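Local coordinates for hypothetical dTDP-4-dehydrorhamnose 3,5-epimerase (PDB 2B9U), which probably catalyses the epimerization of dTDP-4-dehydro-6-deoxyglucose at two positions of its sugar ring, a step in making dTDP-L-rhamnose, at residues 1-6 with 30-35; 74-79 with 127-132; 121-126 with 151-156. All coordinates share one frame; numbering follows the deposited sequence.

How the contacts relate
Contacts 1 and 2 sit on the same antiparallel sheet of the flattened, jelly-roll-like barrel, with centres about 17 Å apart. They meet where V30 CG1 packs 3.9 Å from F74 CD2, and both also touch the second subunit of the homodimer. Contact 3 lies where strand 116-122 ends, its centre about 15 Å from that of contact 2. There the chain passes on to strand 126-133, and R79 O of contact 2 receives a probable hydrogen bond from L123 N of contact 3. Contacts 1 and 3 stay about 15 Å apart at their nearest atoms. All three lie away from Y137, the residue predicted to stack on the substrate's thymidine ring.

Contact 1 (1-6 with 30-35); sequences MPFEFE and VFKSED
The carboxylate oxygen OD2 of D35 touches two apolar groups of the N-terminal segment, 3.5 Å from P2 CG and 3.6 Å from F3 CE2. In this jelly-roll-like cupin fold the contact joins the first strand, 3-9, to the end of strand 25-32 and the short helix 33-37 that follows it. Strand 3-6 and strand 30-32 run at 93° to each other, and no hydrogen bond links the two segments; packing carries the contact.

F3 does most of it. Its CG lies beside the backbone N and anti to the carbonyl carbon (chi1 -53°), and the ring reaches into the corner between strand and helix. D35 OD2 and K32 CG both meet the ring at its edge, in plane, K32 CG lying 3.9 Å from F3 CE2. The carboxylate is turned well away from the ring plane, by 66°. At CE1 the F3 ring comes within 3.1 Å of V30 O, a close approach of an aromatic C-H to a carbonyl. CZ of the same ring rests 3.9 Å from F31 CA, so one phenylalanine touches the backbone of the strand as well as side chains from strand and helix.

Beyond the two segments, F36 makes edge-to-face contacts with both F3 and F31, and I15 of strand 12-22 packs on F3. F31 and K32 pair with an antiparallel strand of the second subunit, which carries the sheet across the interface. Farther along strand 3-9, F5 touches helix 33-37 through its ring tip, where CZ lies 3.9 Å from D35 O.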
loop_
_atom_site.group_PDB
_atom_site.type_symbol
_atom_site.label_atom_id
_atom_site.label_comp_id
_atom_site.label_asym_id
_atom_site.label_seq_id
_atom_site.Cartn_x
_atom_site.Cartn_y
_atom_site.Cartn_z
ATOM N N MET A 1 -11.128 15.304 -8.994
ATOM C CA MET A 1 -11.420 15.169 -7.517
ATOM C C MET A 1 -11.635 13.745 -6.895
ATOM O O MET A 1 -12.448 13.593 -5.985
ATOM C CB MET A 1 -12.541 16.145 -7.090
ATOM C CG MET A 1 -13.997 15.701 -7.361
ATOM S SD MET A 1 -15.213 17.039 -7.079
ATOM C CE MET A 1 -15.731 16.789 -5.365
ATOM N N PRO A 2 -10.914 12.705 -7.367
ATOM C CA PRO A 2 -10.663 11.618 -6.397
ATOM C C PRO A 2 -9.600 12.041 -5.363
ATOM O O PRO A 2 -9.510 11.466 -4.271
ATOM C CB PRO A 2 -10.127 10.474 -7.271
ATOM C CG PRO A 2 -10.417 10.887 -8.691
ATOM C CD PRO A 2 -10.375 12.378 -8.698
ATOM N N PHE A 3 -8.802 13.044 -5.730
ATOM C CA PHE A 3 -7.766 13.602 -4.869
ATOM C C PHE A 3 -7.752 15.135 -4.914
ATOM O O PHE A 3 -8.154 15.745 -5.906
ATOM C CB PHE A 3 -6.381 13.082 -5.272
ATOM C CG PHE A 3 -6.287 11.582 -5.360
ATOM C CD1 PHE A 3 -5.970 10.823 -4.230
ATOM C CD2 PHE A 3 -6.507 10.930 -6.571
ATOM C CE1 PHE A 3 -5.873 9.446 -4.296
ATOM C CE2 PHE A 3 -6.413 9.526 -6.653
ATOM C CZ PHE A 3 -6.090 8.783 -5.510
ATOM N N GLU A 4 -7.270 15.734 -3.825
ATOM C CA GLU A 4 -6.871 17.129 -3.796
ATOM C C GLU A 4 -5.384 17.210 -3.483
ATOM O O GLU A 4 -4.905 16.529 -2.589
ATOM C CB GLU A 4 -7.680 17.900 -2.757
ATOM C CG GLU A 4 -9.121 18.117 -3.193
ATOM C CD GLU A 4 -9.806 19.267 -2.470
ATOM O OE1 GLU A 4 -9.326 19.703 -1.396
ATOM O OE2 GLU A 4 -10.845 19.732 -2.991
ATOM N N PHE A 5 -4.670 18.046 -4.238
ATOM C CA PHE A 5 -3.227 18.220 -4.105
ATOM C C PHE A 5 -2.884 19.622 -3.600
ATOM O O PHE A 5 -3.364 20.614 -4.148
ATOM C CB PHE A 5 -2.547 17.974 -5.455
ATOM C CG PHE A 5 -2.825 16.609 -6.044
ATOM C CD1 PHE A 5 -3.954 16.390 -6.833
ATOM C CD2 PHE A 5 -1.948 15.546 -5.819
ATOM C CE1 PHE A 5 -4.214 15.130 -7.382
ATOM C CE2 PHE A 5 -2.191 14.282 -6.379
ATOM C CZ PHE A 5 -3.337 14.075 -7.151
ATOM N N GLU A 6 -2.069 19.687 -2.544
ATOM C CA GLU A 6 -1.575 20.945 -1.992
ATOM C C GLU A 6 -0.049 21.015 -2.006
ATOM O O GLU A 6 0.622 20.140 -1.454
ATOM C CB GLU A 6 -2.087 21.163 -0.565
ATOM C CG GLU A 6 -3.539 20.735 -0.378
ATOM C CD GLU A 6 -4.194 21.266 0.890
ATOM O OE1 GLU A 6 -3.484 21.534 1.882
ATOM O OE2 GLU A 6 -5.446 21.396 0.881
ATOM N N VAL A 30 -6.337 5.106 -2.667
ATOM C CA VAL A 30 -5.160 5.699 -2.085
ATOM C C VAL A 30 -4.297 6.380 -3.173
ATOM O O VAL A 30 -3.873 7.509 -3.002
ATOM C CB VAL A 30 -4.355 4.657 -1.264
ATOM C CG1 VAL A 30 -3.101 5.275 -0.648
ATOM C CG2 VAL A 30 -5.254 4.008 -0.191
ATOM N N PHE A 31 -4.064 5.683 -4.282
ATOM C CA PHE A 31 -3.223 6.164 -5.354
ATOM C C PHE A 31 -3.817 5.692 -6.676
ATOM O O PHE A 31 -4.330 4.574 -6.753
ATOM C CB PHE A 31 -1.792 5.628 -5.156
ATOM C CG PHE A 31 -1.015 5.480 -6.423
ATOM C CD1 PHE A 31 -0.358 6.564 -6.975
ATOM C CD2 PHE A 31 -0.942 4.255 -7.070
ATOM C CE1 PHE A 31 0.361 6.439 -8.143
ATOM C CE2 PHE A 31 -0.215 4.115 -8.232
ATOM C CZ PHE A 31 0.428 5.214 -8.780
ATOM N N LYS A 32 -3.774 6.558 -7.697
ATOM C CA LYS A 32 -4.190 6.206 -9.072
ATOM C C LYS A 32 -3.228 6.810 -10.078
ATOM O O LYS A 32 -3.013 8.027 -10.094
ATOM C CB LYS A 32 -5.601 6.698 -9.409
ATOM C CG LYS A 32 -6.721 6.122 -8.567
ATOM C CD LYS A 32 -8.055 6.756 -8.915
ATOM C CE LYS A 32 -8.675 6.161 -10.157
ATOM N NZ LYS A 32 -10.127 6.532 -10.214
ATOM N N SER A 33 -2.665 5.947 -10.918
ATOM C CA SER A 33 -1.593 6.321 -11.841
ATOM C C SER A 33 -1.899 7.606 -12.631
ATOM O O SER A 33 -1.084 8.522 -12.666
ATOM C CB SER A 33 -1.301 5.164 -12.802
ATOM O OG SER A 33 -0.368 5.555 -13.791
ATOM N N GLU A 34 -3.084 7.662 -13.234
ATOM C CA GLU A 34 -3.489 8.776 -14.080
ATOM C C GLU A 34 -3.528 10.104 -13.335
ATOM O O GLU A 34 -2.989 11.094 -13.816
ATOM C CB GLU A 34 -4.855 8.472 -14.702
ATOM C CG GLU A 34 -5.414 9.579 -15.587
ATOM C CD GLU A 34 -6.381 9.040 -16.622
ATOM O OE1 GLU A 34 -7.459 9.654 -16.814
ATOM O OE2 GLU A 34 -6.062 7.991 -17.233
ATOM N N ASP A 35 -4.177 10.118 -12.174
ATOM C CA ASP A 35 -4.292 11.321 -11.368
ATOM C C ASP A 35 -2.931 11.818 -10.863
ATOM O O ASP A 35 -2.661 13.035 -10.848
ATOM C CB ASP A 35 -5.245 11.066 -10.192
ATOM C CG ASP A 35 -6.689 10.828 -10.643
ATOM O OD1 ASP A 35 -7.171 11.553 -11.542
ATOM O OD2 ASP A 35 -7.357 9.932 -10.086
#

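Contact 2 (74-79 with 127-132); sequences FVPKGR and IVIYFI
F74 and I129 face each other as an antiparallel hydrogen-bonded pair. The bond from I129 N to F74 O is 2.8 Å long and nearly straight (174° at the hydrogen), and F74 N returns one to I129 O at 3.0 Å. Farther on, I127 N donates to K77 O over 2.9 Å from a position tilted out of the carbonyl plane. V75 and P76 fill the space that V128 alone spans on the other strand, which makes this a beta bulge just where the chain turns a corner.

P76 lies within the bulge. Its CD rests 3.2 Å from I127 O, and its CG packs against I129 CG1 at 3.8 Å, the two side chains crossing at about a right angle; CG also touches I127 CG2. The N of P76 stands over the centre of the F74 ring. An alanine here loses CG and CD and would probably open a gap beside I129 CG1 and I127 CG2, leaving the bulge freer to turn. Next to it, I127 CD1 lies 3.7 Å from K77 CB, while F131 CE2 reaches F74 CB at 3.9 Å.

M49 of the second subunit packs on F74 and P76, so this side of the sheet lies at the dimer interface. Strand 126-133 runs between strands 70-75 and 44-52, and V128 and Y130 pack on F120 of strand 116-122.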
loop_
_atom_site.group_PDB
_atom_site.type_symbol
_atom_site.label_atom_id
_atom_site.label_comp_id
_atom_site.label_asym_id
_atom_site.label_seq_id
_atom_site.Cartn_x
_atom_site.Cartn_y
_atom_site.Cartn_z
ATOM N N PHE A 74 2.104 7.104 3.546
ATOM C CA PHE A 74 0.693 6.895 3.858
ATOM C C PHE A 74 0.614 6.150 5.198
ATOM O O PHE A 74 1.428 5.254 5.472
ATOM C CB PHE A 74 0.019 6.150 2.679
ATOM C CG PHE A 74 -1.412 5.725 2.933
ATOM C CD1 PHE A 74 -2.403 6.662 3.222
ATOM C CD2 PHE A 74 -1.767 4.378 2.857
ATOM C CE1 PHE A 74 -3.729 6.264 3.442
ATOM C CE2 PHE A 74 -3.088 3.974 3.077
ATOM C CZ PHE A 74 -4.068 4.916 3.380
ATOM N N VAL A 75 -0.324 6.569 6.044
ATOM C CA VAL A 75 -0.496 6.048 7.407
ATOM C C VAL A 75 -1.901 5.472 7.635
ATOM O O VAL A 75 -2.799 6.177 8.122
ATOM C CB VAL A 75 -0.158 7.134 8.482
ATOM C CG1 VAL A 75 -0.201 6.540 9.901
ATOM C CG2 VAL A 75 1.225 7.753 8.184
ATOM N N PRO A 76 -2.113 4.203 7.239
ATOM C CA PRO A 76 -3.406 3.540 7.482
ATOM C C PRO A 76 -3.753 3.257 8.956
ATOM O O PRO A 76 -4.928 3.038 9.256
ATOM C CB PRO A 76 -3.300 2.230 6.670
ATOM C CG PRO A 76 -1.848 2.012 6.510
ATOM C CD PRO A 76 -1.197 3.347 6.460
ATOM N N LYS A 77 -2.762 3.229 9.853
ATOM C CA LYS A 77 -3.032 3.085 11.291
ATOM C C LYS A 77 -2.073 3.954 12.107
ATOM O O LYS A 77 -0.900 3.995 11.823
ATOM C CB LYS A 77 -2.950 1.617 11.733
ATOM C CG LYS A 77 -3.397 1.344 13.191
ATOM C CD LYS A 77 -3.448 -0.163 13.479
ATOM C CE LYS A 77 -4.318 -0.493 14.721
ATOM N NZ LYS A 77 -3.696 0.036 15.991
ATOM N N GLY A 78 -2.596 4.663 13.105
ATOM C CA GLY A 78 -1.786 5.518 13.974
ATOM C C GLY A 78 -1.627 6.950 13.481
ATOM O O GLY A 78 -2.452 7.463 12.697
ATOM N N ARG A 79 -0.537 7.571 13.923
ATOM C CA ARG A 79 -0.284 9.001 13.761
ATOM C C ARG A 79 1.217 9.167 13.710
ATOM O O ARG A 79 1.928 8.694 14.612
ATOM C CB ARG A 79 -0.763 9.792 14.991
ATOM C CG ARG A 79 -2.252 9.933 15.221
ATOM C CD ARG A 79 -2.501 10.771 16.496
ATOM N NE ARG A 79 -2.015 12.157 16.388
ATOM C CZ ARG A 79 -1.532 12.897 17.394
ATOM N NH1 ARG A 79 -1.404 12.398 18.622
ATOM N NH2 ARG A 79 -1.137 14.149 17.154
ATOM N N ILE A 127 1.339 2.169 11.575
ATOM C CA ILE A 127 1.692 1.502 10.330
ATOM C C ILE A 127 1.868 2.543 9.247
ATOM O O ILE A 127 0.932 3.309 8.910
ATOM C CB ILE A 127 0.619 0.479 9.887
ATOM C CG1 ILE A 127 0.481 -0.636 10.931
ATOM C CG2 ILE A 127 0.971 -0.123 8.524
ATOM C CD1 ILE A 127 -0.858 -1.335 10.885
ATOM N N VAL A 128 3.072 2.552 8.698
ATOM C CA VAL A 128 3.414 3.433 7.608
ATOM C C VAL A 128 3.644 2.578 6.368
ATOM O O VAL A 128 4.304 1.528 6.436
ATOM C CB VAL A 128 4.664 4.294 7.986
ATOM C CG1 VAL A 128 5.137 5.174 6.842
ATOM C CG2 VAL A 128 4.347 5.140 9.198
ATOM N N ILE A 129 3.060 3.021 5.260
ATOM C CA ILE A 129 3.285 2.469 3.926
ATOM C C ILE A 129 4.104 3.471 3.134
ATOM O O ILE A 129 3.816 4.676 3.134
ATOM C CB ILE A 129 1.948 2.203 3.174
ATOM C CG1 ILE A 129 0.994 1.386 4.047
ATOM C CG2 ILE A 129 2.196 1.546 1.792
ATOM C CD1 ILE A 129 1.046 -0.094 3.899
ATOM N N TYR A 130 5.138 2.972 2.464
ATOM C CA TYR A 130 5.964 3.822 1.606
ATOM C C TYR A 130 5.778 3.390 0.153
ATOM O O TYR A 130 6.159 2.265 -0.207
ATOM C CB TYR A 130 7.452 3.681 1.976
ATOM C CG TYR A 130 7.836 3.640 3.451
ATOM C CD1 TYR A 130 7.465 2.574 4.278
ATOM C CD2 TYR A 130 8.636 4.644 4.003
ATOM C CE1 TYR A 130 7.862 2.526 5.624
ATOM C CE2 TYR A 130 9.043 4.606 5.347
ATOM C CZ TYR A 130 8.645 3.546 6.148
ATOM O OH TYR A 130 9.046 3.501 7.466
ATOM N N PHE A 131 5.194 4.239 -0.687
ATOM C CA PHE A 131 5.158 3.945 -2.114
ATOM C C PHE A 131 6.385 4.587 -2.728
ATOM O O PHE A 131 6.554 5.815 -2.651
ATOM C CB PHE A 131 3.883 4.451 -2.781
ATOM C CG PHE A 131 2.625 3.953 -2.138
ATOM C CD1 PHE A 131 2.167 2.662 -2.385
ATOM C CD2 PHE A 131 1.887 4.780 -1.296
ATOM C CE1 PHE A 131 0.986 2.202 -1.787
ATOM C CE2 PHE A 131 0.721 4.330 -0.689
ATOM C CZ PHE A 131 0.266 3.038 -0.942
ATOM N N ILE A 132 7.259 3.757 -3.293
ATOM C CA ILE A 132 8.601 4.211 -3.713
ATOM C C ILE A 132 8.681 4.307 -5.230
ATOM O O ILE A 132 8.284 3.375 -5.955
ATOM C CB ILE A 132 9.737 3.318 -3.092
ATOM C CG1 ILE A 132 9.780 3.513 -1.581
ATOM C CG2 ILE A 132 11.151 3.635 -3.665
ATOM C CD1 ILE A 132 10.345 2.330 -0.838
#

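Contact 3 (121-126 with 151-156); sequences QALEDS and DWPIKE
The six-membered ring of W152 meets Q121 obliquely, CZ3 of W152 lying 3.4 Å from Q121 N and CE3 3.6 Å from Q121 CB. The other flat group, the Q121 amide, uses its own plane: the N-H of NE2 points to I154 O, which lies only 7° out of that plane. Here a strand end of the jelly-roll-like barrel, 116-122, is tied to an irregular segment, 151-156.

The tie is a double one. Q121 OE1 accepts I154 N at 3.0 Å, and Q121 NE2 donates to I154 O at 3.1 Å, so one amide meets both peptide groups of a single residue much as a neighbouring strand would. CG of Q121 is anti to its backbone N (chi1 -175°), and the chain beyond it is extended, which carries the amide out to I154. NE2 also donates to G55 O, an arrangement that would hold the amide against flipping. W152 is fixed in turn by its NE1, bonded to Y147 O.

P153 CD presses to within 3.1 Å of Q121 OE1. Past the amide the packing turns apolar, with L123 CD2 3.7 Å from P153 CG. I154 CD1 lies against backbone, 3.6 Å from L123 CA and 3.4 Å from A122 O.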
loop_
_atom_site.group_PDB
_atom_site.type_symbol
_atom_site.label_atom_id
_atom_site.label_comp_id
_atom_site.label_asym_id
_atom_site.label_seq_id
_atom_site.Cartn_x
_atom_site.Cartn_y
_atom_site.Cartn_z
ATOM N N GLN A 121 8.536 10.649 13.379
ATOM C CA GLN A 121 8.305 10.050 14.680
ATOM C C GLN A 121 6.876 9.507 14.788
ATOM O O GLN A 121 5.904 10.184 14.418
ATOM C CB GLN A 121 8.600 11.022 15.823
ATOM C CG GLN A 121 8.475 10.359 17.202
ATOM C CD GLN A 121 8.960 11.233 18.331
ATOM O OE1 GLN A 121 8.597 12.407 18.432
ATOM N NE2 GLN A 121 9.770 10.660 19.200
ATOM N N ALA A 122 6.759 8.272 15.272
ATOM C CA ALA A 122 5.445 7.701 15.569
ATOM C C ALA A 122 4.866 8.382 16.817
ATOM O O ALA A 122 5.492 8.384 17.885
ATOM C CB ALA A 122 5.540 6.180 15.737
ATOM N N LEU A 123 3.688 8.994 16.653
ATOM C CA LEU A 123 3.002 9.704 17.724
ATOM C C LEU A 123 2.155 8.724 18.544
ATOM O O LEU A 123 1.880 8.929 19.726
ATOM C CB LEU A 123 2.151 10.861 17.139
ATOM C CG LEU A 123 2.918 11.897 16.303
ATOM C CD1 LEU A 123 2.012 12.985 15.774
ATOM C CD2 LEU A 123 4.093 12.539 17.067
ATOM N N GLU A 124 1.759 7.656 17.867
ATOM C CA GLU A 124 1.061 6.515 18.408
ATOM C C GLU A 124 1.766 5.352 17.731
ATOM O O GLU A 124 2.554 5.562 16.794
ATOM C CB GLU A 124 -0.404 6.499 17.923
ATOM C CG GLU A 124 -1.337 7.532 18.502
ATOM C CD GLU A 124 -2.753 7.450 17.910
ATOM O OE1 GLU A 124 -3.157 6.388 17.356
ATOM O OE2 GLU A 124 -3.474 8.473 17.993
ATOM N N ASP A 125 1.454 4.138 18.167
ATOM C CA ASP A 125 1.808 2.918 17.433
ATOM C C ASP A 125 1.233 3.083 16.043
ATOM O O ASP A 125 0.026 3.316 15.910
ATOM C CB ASP A 125 1.178 1.683 18.088
ATOM C CG ASP A 125 1.955 1.181 19.302
ATOM O OD1 ASP A 125 2.867 1.880 19.791
ATOM O OD2 ASP A 125 1.639 0.060 19.765
ATOM N N SER A 126 2.088 2.989 15.022
ATOM C CA SER A 126 1.717 3.344 13.642
ATOM C C SER A 126 2.204 2.379 12.560
ATOM O O SER A 126 3.337 1.879 12.613
ATOM C CB SER A 126 2.269 4.726 13.271
ATOM O OG SER A 126 1.742 5.728 14.101
ATOM N N ASP A 151 13.373 18.857 15.795
ATOM C CA ASP A 151 12.860 18.866 17.152
ATOM C C ASP A 151 11.576 18.029 17.153
ATOM O O ASP A 151 10.555 18.435 16.614
ATOM C CB ASP A 151 12.621 20.329 17.584
ATOM C CG ASP A 151 12.192 20.467 19.036
ATOM O OD1 ASP A 151 12.402 19.541 19.842
ATOM O OD2 ASP A 151 11.637 21.526 19.376
ATOM N N TRP A 152 11.668 16.827 17.718
ATOM C CA TRP A 152 10.588 15.843 17.744
ATOM C C TRP A 152 9.785 16.009 19.031
ATOM O O TRP A 152 10.367 16.333 20.067
ATOM C CB TRP A 152 11.177 14.429 17.686
ATOM C CG TRP A 152 12.006 14.151 16.434
ATOM C CD1 TRP A 152 13.367 14.053 16.353
ATOM C CD2 TRP A 152 11.512 13.949 15.107
ATOM N NE1 TRP A 152 13.751 13.808 15.062
ATOM C CE2 TRP A 152 12.634 13.728 14.273
ATOM C CE3 TRP A 152 10.230 13.925 14.540
ATOM C CZ2 TRP A 152 12.512 13.483 12.901
ATOM C CZ3 TRP A 152 10.112 13.683 13.175
ATOM C CH2 TRP A 152 11.249 13.471 12.370
ATOM N N PRO A 153 8.454 15.790 18.976
ATOM C CA PRO A 153 7.617 16.043 20.172
ATOM C C PRO A 153 7.699 15.010 21.309
ATOM O O PRO A 153 7.509 15.368 22.476
ATOM C CB PRO A 153 6.193 16.127 19.603
ATOM C CG PRO A 153 6.238 15.329 18.342
ATOM C CD PRO A 153 7.657 15.348 17.817
ATOM N N ILE A 154 7.981 13.750 20.992
ATOM C CA ILE A 154 8.034 12.707 22.023
ATOM C C ILE A 154 9.462 12.523 22.518
ATOM O O ILE A 154 10.405 12.390 21.722
ATOM C CB ILE A 154 7.381 11.386 21.555
ATOM C CG1 ILE A 154 5.884 11.608 21.307
ATOM C CG2 ILE A 154 7.590 10.260 22.586
ATOM C CD1 ILE A 154 5.228 10.519 20.495
ATOM N N LYS A 155 9.586 12.528 23.844
ATOM C CA LYS A 155 10.840 12.537 24.572
ATOM C C LYS A 155 11.453 11.139 24.622
ATOM O O LYS A 155 12.675 10.977 24.522
ATOM C CB LYS A 155 10.551 13.033 25.999
ATOM C CG LYS A 155 11.748 13.407 26.858
ATOM C CD LYS A 155 11.253 14.204 28.084
ATOM C CE LYS A 155 10.854 15.660 27.692
ATOM N NZ LYS A 155 9.508 16.098 28.225
ATOM N N GLU A 156 10.599 10.130 24.769
ATOM C CA GLU A 156 11.047 8.734 24.815
ATOM C C GLU A 156 11.278 8.224 23.398
ATOM O O GLU A 156 10.515 7.425 22.877
ATOM C CB GLU A 156 10.045 7.852 25.568
ATOM C CG GLU A 156 9.573 8.409 26.928
ATOM C CD GLU A 156 8.685 9.653 26.809
ATOM O OE1 GLU A 156 8.063 9.860 25.739
ATOM O OE2 GLU A 156 8.613 10.430 27.794
#